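Local coordinates for purine phosphoribosyltransferase (Pyrococcus horikoshii, PDB 1VDM), which transfers the phosphoribosyl group of phosphoribosyl pyrophosphate to a purine base, as type I phosphoribosyltransferases do, at the interface of chains A and B and the interface of chains A and C. Sequence-based numbering; all coordinates share one arbitrary frame. Chains: chain A/B/C, purine phosphoribosyltransferase.

Contact 1: the interface of chains A and B. Residues chain A 4, 6, 10, 134-136; chain B 1.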
loop_
_atom_site.group_PDB
_atom_site.type_symbol
_atom_site.label_atom_id
_atom_site.label_comp_id
_atom_site.label_asym_id
_atom_site.label_seq_id
_atom_site.Cartn_x
_atom_site.Cartn_y
_atom_site.Cartn_z
ATOM N N VAL A 4 14.722 32.430 22.356
ATOM C CA VAL A 4 15.459 31.398 21.629
ATOM C C VAL A 4 14.468 30.305 21.230
ATOM O O VAL A 4 13.900 29.642 22.100
ATOM C CB VAL A 4 16.555 30.749 22.504
ATOM C CG1 VAL A 4 17.064 29.479 21.838
ATOM C CG2 VAL A 4 17.699 31.712 22.696
ATOM N N LEU A 6 14.095 26.825 19.818
ATOM C CA LEU A 6 14.734 25.528 19.532
ATOM C C LEU A 6 13.933 24.643 18.548
ATOM O O LEU A 6 12.763 24.342 18.752
ATOM C CB LEU A 6 14.925 24.791 20.857
ATOM C CG LEU A 6 16.200 25.220 21.587
ATOM C CD1 LEU A 6 16.736 24.129 22.517
ATOM C CD2 LEU A 6 17.341 25.569 20.634
ATOM N N GLN A 10 17.247 20.281 16.645
ATOM C CA GLN A 10 18.253 20.705 17.621
ATOM C C GLN A 10 18.035 19.909 18.886
ATOM O O GLN A 10 18.988 19.546 19.567
ATOM C CB GLN A 10 18.142 22.192 17.948
ATOM C CG GLN A 10 18.611 23.102 16.850
ATOM C CD GLN A 10 18.381 24.557 17.198
ATOM O OE1 GLN A 10 17.244 24.985 17.400
ATOM N NE2 GLN A 10 19.467 25.328 17.280
ATOM N N PHE A 134 22.829 23.333 25.606
ATOM C CA PHE A 134 22.717 24.752 25.309
ATOM C C PHE A 134 22.842 25.637 26.531
ATOM O O PHE A 134 22.413 25.284 27.628
ATOM C CB PHE A 134 21.387 25.055 24.617
ATOM C CG PHE A 134 21.085 24.166 23.449
ATOM C CD1 PHE A 134 20.301 23.030 23.610
ATOM C CD2 PHE A 134 21.547 24.488 22.178
ATOM C CE1 PHE A 134 19.976 22.237 22.522
ATOM C CE2 PHE A 134 21.227 23.698 21.085
ATOM C CZ PHE A 134 20.439 22.574 21.256
ATOM N N ARG A 135 23.433 26.800 26.329
ATOM C CA ARG A 135 23.601 27.751 27.415
ATOM C C ARG A 135 23.046 29.062 26.896
ATOM O O ARG A 135 23.345 29.462 25.768
ATOM C CB ARG A 135 25.082 27.884 27.768
ATOM C CG ARG A 135 25.368 28.633 29.056
ATOM C CD ARG A 135 26.840 28.473 29.445
ATOM N NE ARG A 135 27.233 29.354 30.543
ATOM C CZ ARG A 135 27.256 30.685 30.467
ATOM N NH1 ARG A 135 26.906 31.298 29.338
ATOM N NH2 ARG A 135 27.643 31.404 31.516
ATOM N N THR A 136 22.216 29.716 27.703
ATOM C CA THR A 136 21.616 30.979 27.290
ATOM C C THR A 136 20.974 31.674 28.486
ATOM O O THR A 136 20.719 31.047 29.519
ATOM C CB THR A 136 20.533 30.739 26.197
ATOM O OG1 THR A 136 20.210 31.972 25.537
ATOM C CG2 THR A 136 19.272 30.160 26.822
ATOM N N MET B 1 23.976 31.313 23.753
ATOM C CA MET B 1 24.101 30.660 22.417
ATOM C C MET B 1 24.747 31.574 21.385
ATOM O O MET B 1 24.061 32.331 20.686
ATOM C CB MET B 1 22.727 30.222 21.910
ATOM C CG MET B 1 22.174 28.995 22.610
ATOM S SD MET B 1 20.588 28.536 21.925
ATOM C CE MET B 1 21.077 27.777 20.376
#
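The amino terminus of B:Met1 and the backbone carbonyl of A:Arg135 make a short polar bond, in which the first residue of one chain is docked onto strand 134-135 of another. B:Met1 N donates to A:Arg135 O at 2.8 Å, lying in the carbonyl plane with a C=O to donor angle of 158°. If this terminal amino group is charged, as is usual, the bond is likely to be strengthened. The side chain runs on along chain A, extended at its middle torsion. Its CG stands anti to the carbonyl carbon, beside the backbone N (chi1 -74°), and passes 3.4 Å from A:Arg135 O; a bend at the last torsion (chi3 76°) turns the methyl CE toward the ring of A:Phe134. The thioether lies between two apolar groups: SD meets the CG1 methyl of A:Val4 at 3.6 Å, while CE touches CD2 of A:Phe134 at 3.8 Å. Residue 1 is the initiator methionine, and its flexible, unbranched chain and polarisable sulphur happen to let it fit between these two. Phenylalanine offers a rigid wall, and valine on strand 3-5 a short branch that needs little adjustment. Within chain A, A:Leu6 probably helps to steady the ring, its CD1 lying over one face toward the rim, 3.7 Å above the plane. The backbone carbonyl oxygen of A:Gln10, in helix 8-25, meets the edge of that same ring in its plane.

Contact 2: the interface of chains A and B. Residues chain A 18, 21, 130-133; chain B 148-151.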
loop_
_atom_site.group_PDB
_atom_site.type_symbol
_atom_site.label_atom_id
_atom_site.label_comp_id
_atom_site.label_asym_id
_atom_site.label_seq_id
_atom_site.Cartn_x
_atom_site.Cartn_y
_atom_site.Cartn_z
ATOM N N LEU A 18 23.726 13.747 24.470
ATOM C CA LEU A 18 23.601 13.418 25.886
ATOM C C LEU A 18 23.604 11.912 26.104
ATOM O O LEU A 18 24.021 11.428 27.157
ATOM C CB LEU A 18 22.306 14.003 26.458
ATOM C CG LEU A 18 22.193 15.516 26.654
ATOM C CD1 LEU A 18 20.725 15.938 26.757
ATOM C CD2 LEU A 18 22.960 15.908 27.909
ATOM N N LYS A 21 27.270 10.509 26.310
ATOM C CA LYS A 21 27.893 10.794 27.595
ATOM C C LYS A 21 27.243 9.947 28.690
ATOM O O LYS A 21 27.910 9.506 29.625
ATOM C CB LYS A 21 27.752 12.282 27.933
ATOM C CG LYS A 21 29.022 13.079 27.732
ATOM C CD LYS A 21 29.556 12.909 26.329
ATOM C CE LYS A 21 30.979 13.428 26.218
ATOM N NZ LYS A 21 31.589 13.126 24.885
ATOM N N ASP A 130 25.013 17.925 35.141
ATOM C CA ASP A 130 26.261 17.224 34.899
ATOM C C ASP A 130 26.435 17.139 33.387
ATOM O O ASP A 130 27.559 17.149 32.879
ATOM C CB ASP A 130 26.209 15.834 35.512
ATOM C CG ASP A 130 25.835 15.869 36.976
ATOM O OD1 ASP A 130 24.630 15.978 37.282
ATOM O OD2 ASP A 130 26.751 15.804 37.825
ATOM N N TYR A 131 25.311 17.068 32.675
ATOM C CA TYR A 131 25.316 17.007 31.214
ATOM C C TYR A 131 24.249 17.928 30.632
ATOM O O TYR A 131 23.094 17.889 31.051
ATOM C CB TYR A 131 25.029 15.588 30.712
ATOM C CG TYR A 131 25.767 14.482 31.419
ATOM C CD1 TYR A 131 25.163 13.769 32.450
ATOM C CD2 TYR A 131 27.069 14.140 31.058
ATOM C CE1 TYR A 131 25.834 12.745 33.101
ATOM C CE2 TYR A 131 27.746 13.119 31.705
ATOM C CZ TYR A 131 27.121 12.429 32.725
ATOM O OH TYR A 131 27.794 11.435 33.386
ATOM N N TYR A 132 24.631 18.752 29.664
ATOM C CA TYR A 132 23.678 19.648 29.021
ATOM C C TYR A 132 24.304 20.137 27.722
ATOM O O TYR A 132 25.498 19.957 27.509
ATOM C CB TYR A 132 23.290 20.806 29.963
ATOM C CG TYR A 132 24.309 21.908 30.115
ATOM C CD1 TYR A 132 24.434 22.895 29.145
ATOM C CD2 TYR A 132 25.145 21.969 31.233
ATOM C CE1 TYR A 132 25.360 23.919 29.275
ATOM C CE2 TYR A 132 26.080 22.992 31.378
ATOM C CZ TYR A 132 26.180 23.966 30.390
ATOM O OH TYR A 132 27.084 25.001 30.504
ATOM N N VAL A 133 23.507 20.752 26.858
ATOM C CA VAL A 133 24.004 21.195 25.563
ATOM C C VAL A 133 23.938 22.690 25.268
ATOM O O VAL A 133 24.874 23.257 24.717
ATOM C CB VAL A 133 23.250 20.454 24.432
ATOM C CG1 VAL A 133 23.725 20.925 23.068
ATOM C CG2 VAL A 133 23.434 18.969 24.593
ATOM N N PRO B 148 28.229 19.309 20.778
ATOM C CA PRO B 148 29.135 19.030 21.889
ATOM C C PRO B 148 28.296 19.012 23.158
ATOM O O PRO B 148 27.202 19.571 23.185
ATOM C CB PRO B 148 30.079 20.230 21.877
ATOM C CG PRO B 148 29.975 20.761 20.479
ATOM C CD PRO B 148 28.523 20.624 20.191
ATOM N N VAL B 149 28.804 18.368 24.200
ATOM C CA VAL B 149 28.119 18.318 25.484
ATOM C C VAL B 149 29.020 19.044 26.480
ATOM O O VAL B 149 30.245 18.981 26.368
ATOM C CB VAL B 149 27.908 16.860 25.953
ATOM C CG1 VAL B 149 27.640 16.822 27.447
ATOM C CG2 VAL B 149 26.746 16.235 25.202
ATOM N N ILE B 150 28.419 19.756 27.429
ATOM C CA ILE B 150 29.180 20.464 28.448
ATOM C C ILE B 150 29.051 19.676 29.740
ATOM O O ILE B 150 27.946 19.482 30.245
ATOM C CB ILE B 150 28.644 21.898 28.685
ATOM C CG1 ILE B 150 29.022 22.814 27.523
ATOM C CG2 ILE B 150 29.212 22.459 29.974
ATOM C CD1 ILE B 150 28.338 22.483 26.231
ATOM N N GLU B 151 30.183 19.210 30.263
ATOM C CA GLU B 151 30.209 18.437 31.505
ATOM C C GLU B 151 30.940 19.223 32.587
ATOM O O GLU B 151 31.318 20.373 32.378
ATOM C CB GLU B 151 30.919 17.099 31.278
ATOM C CG GLU B 151 30.143 16.119 30.409
ATOM C CD GLU B 151 31.033 15.078 29.748
ATOM O OE1 GLU B 151 31.787 15.449 28.818
ATOM O OE2 GLU B 151 30.982 13.894 30.158
HETATM O O HOH W 1 26.927 22.366 22.797
#
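A:Tyr132 and B:Ile150 form the tight part of this contact, an antiparallel beta bridge between a chain A segment and the C-terminal tail of chain B. B:Ile150 N donates to A:Tyr132 O at 2.9 Å, almost straight at the hydrogen (178°); the return bond is weak. The tyrosine CG sits between its backbone N and carbonyl carbon (chi1 77°), which turns one ring face to the isoleucine. B:Ile150 CB lies over that face toward the rim, and its CG2 methyl reaches CZ at 3.4 Å. A beta-branched residue suits a bridge because it favours extended backbone and offers a broad flank to the ring. An alanine in place of A:Tyr132 would probably leave CB and CG2 of B:Ile150 without their aromatic platform and open a gap beside the bridge.

B:Glu151 also packs closely, without a salt bridge. It crosses A:Lys21 at about a right angle, the lysine CG 3.5 Å from the carboxylate carbon CD; A:Lys21 NZ stays 4.6 Å from B:Glu151 OE1, where opposite charges would probably attract only weakly. OE2 meets the A:Tyr131 ring edge in plane. The looser side is water-mediated: water 1 lies 2.9 Å from A:Val133 O and 2.8 Å from B:Pro148 O.

Contact 3: the interface of chains A and C. Residues chain A 35, 38-39, 42, 55; chain C 38, 42, 55.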
loop_
_atom_site.group_PDB
_atom_site.type_symbol
_atom_site.label_atom_id
_atom_site.label_comp_id
_atom_site.label_asym_id
_atom_site.label_seq_id
_atom_site.Cartn_x
_atom_site.Cartn_y
_atom_site.Cartn_z
ATOM N N ARG A 35 7.115 19.737 32.997
ATOM C CA ARG A 35 6.411 19.031 31.929
ATOM C C ARG A 35 7.316 18.751 30.726
ATOM O O ARG A 35 7.397 17.648 30.209
ATOM C CB ARG A 35 5.234 19.897 31.479
ATOM C CG ARG A 35 4.147 20.008 32.549
ATOM C CD ARG A 35 2.862 19.282 32.137
ATOM N NE ARG A 35 1.681 20.019 32.600
ATOM C CZ ARG A 35 1.191 19.702 33.815
ATOM N NH1 ARG A 35 1.783 18.778 34.551
ATOM N NH2 ARG A 35 0.087 20.309 34.262
ATOM N N LEU A 38 9.628 15.734 30.014
ATOM C CA LEU A 38 9.231 14.406 29.558
ATOM C C LEU A 38 9.712 14.104 28.132
ATOM O O LEU A 38 10.050 12.979 27.785
ATOM C CB LEU A 38 7.707 14.286 29.641
ATOM C CG LEU A 38 7.205 14.215 31.086
ATOM C CD1 LEU A 38 5.694 13.992 31.167
ATOM C CD2 LEU A 38 7.850 13.084 31.887
ATOM N N ILE A 39 9.695 15.144 27.277
ATOM C CA ILE A 39 10.125 14.924 25.900
ATOM C C ILE A 39 11.512 14.269 25.820
ATOM O O ILE A 39 11.726 13.277 25.135
ATOM C CB ILE A 39 10.114 16.263 25.157
ATOM C CG1 ILE A 39 8.713 16.552 24.604
ATOM C CG2 ILE A 39 11.081 16.202 23.957
ATOM C CD1 ILE A 39 7.727 16.964 25.699
ATOM N N VAL A 42 11.693 10.689 27.779
ATOM C CA VAL A 42 11.142 9.596 26.989
ATOM C C VAL A 42 12.146 9.161 25.927
ATOM O O VAL A 42 12.461 7.981 25.814
ATOM C CB VAL A 42 9.819 10.021 26.309
ATOM C CG1 VAL A 42 9.530 9.139 25.114
ATOM C CG2 VAL A 42 8.677 9.940 27.318
ATOM N N VAL A 55 8.144 9.292 36.618
ATOM C CA VAL A 55 7.743 10.685 36.449
ATOM C C VAL A 55 7.537 11.420 37.767
ATOM O O VAL A 55 6.992 10.867 38.723
ATOM C CB VAL A 55 6.441 10.773 35.621
ATOM C CG1 VAL A 55 5.954 12.195 35.557
ATOM C CG2 VAL A 55 6.687 10.240 34.216
ATOM N N LEU C 38 2.978 10.111 26.592
ATOM C CA LEU C 38 3.427 11.225 27.436
ATOM C C LEU C 38 3.671 12.521 26.650
ATOM O O LEU C 38 3.214 13.599 27.007
ATOM C CB LEU C 38 4.723 10.792 28.126
ATOM C CG LEU C 38 4.496 9.760 29.226
ATOM C CD1 LEU C 38 5.623 9.767 30.261
ATOM C CD2 LEU C 38 3.197 9.997 29.999
ATOM N N VAL C 42 1.427 15.887 27.243
ATOM C CA VAL C 42 2.066 17.121 27.685
ATOM C C VAL C 42 1.584 18.326 26.880
ATOM O O VAL C 42 1.263 19.356 27.460
ATOM C CB VAL C 42 3.618 17.029 27.582
ATOM C CG1 VAL C 42 4.240 18.421 27.481
ATOM C CG2 VAL C 42 4.170 16.318 28.796
ATOM N N VAL C 55 -0.219 10.467 35.156
ATOM C CA VAL C 55 0.508 9.492 34.352
ATOM C C VAL C 55 0.303 8.059 34.813
ATOM O O VAL C 55 0.252 7.787 36.009
ATOM C CB VAL C 55 2.023 9.798 34.378
ATOM C CG1 VAL C 55 2.782 8.768 33.570
ATOM C CG2 VAL C 55 2.279 11.191 33.838
#
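C:Val42, C:Leu38 and A:Leu38 carry an apolar patch of the two-fold interface between two type I phosphoribosyltransferase subunits, built from helix 38-47 of each chain and the strand that begins at residue 53. In C:Val42, CG1 lies anti to the backbone N (chi1 157°), which puts CG2 anti to the carbonyl carbon, and this CG2 methyl touches CD1 of A:Leu38 at 3.7 Å, the two side chains crossing obliquely. The same CG2 lies 3.8 Å from the backbone oxygen of A:Arg35, just ahead of the helix. Its sister methyl CG1 points to the tip of A:Ile39, 4.2 Å from CD1. A valine fits here because its two methyls diverge close to the helix backbone, allowing one short side chain to meet neighbours in different directions.

C:Leu38 reaches farther. Its CG stands anti to the carbonyl carbon (chi1 -73°), and the longer side chain carries CD1 tip to tip toward CG2 of A:Val55, at 4.1 Å. Nearer its root, C:Leu38 CB meets CG2 of A:Val42, also at 4.1 Å, the wider symmetry twin of the first contact. Leucine suits a helix that must reach a partner strand, since its branch point lies one carbon beyond that of valine, whereas the beta-branched valine suits the strand itself. No nitrogen or oxygen pairs across this patch. Between the strands A:Val55 and C:Val55 also meet tip to tip, CG1 of the first lying 4.2 Å from CG2 of the second.

Contact 1 and contact 2 belong to one interface of chains A and B, their C-alpha centres about 13 Å apart. Both use helix 8-25, and the chain A segment 130-136 runs through them without a break, receiving the start of chain B in contact 1 and its end in contact 2. Contact 3, about 21 Å from either, joins chain A to chain C through helix 38-47 and strand 53-59. Chain A thus meets two partners through separate elements, the A and C interface being two-fold symmetric and the A and B interface not an exact two-fold, which may help build the deposited twelve-chain assembly; whether that is the biological state, the structure alone does not show.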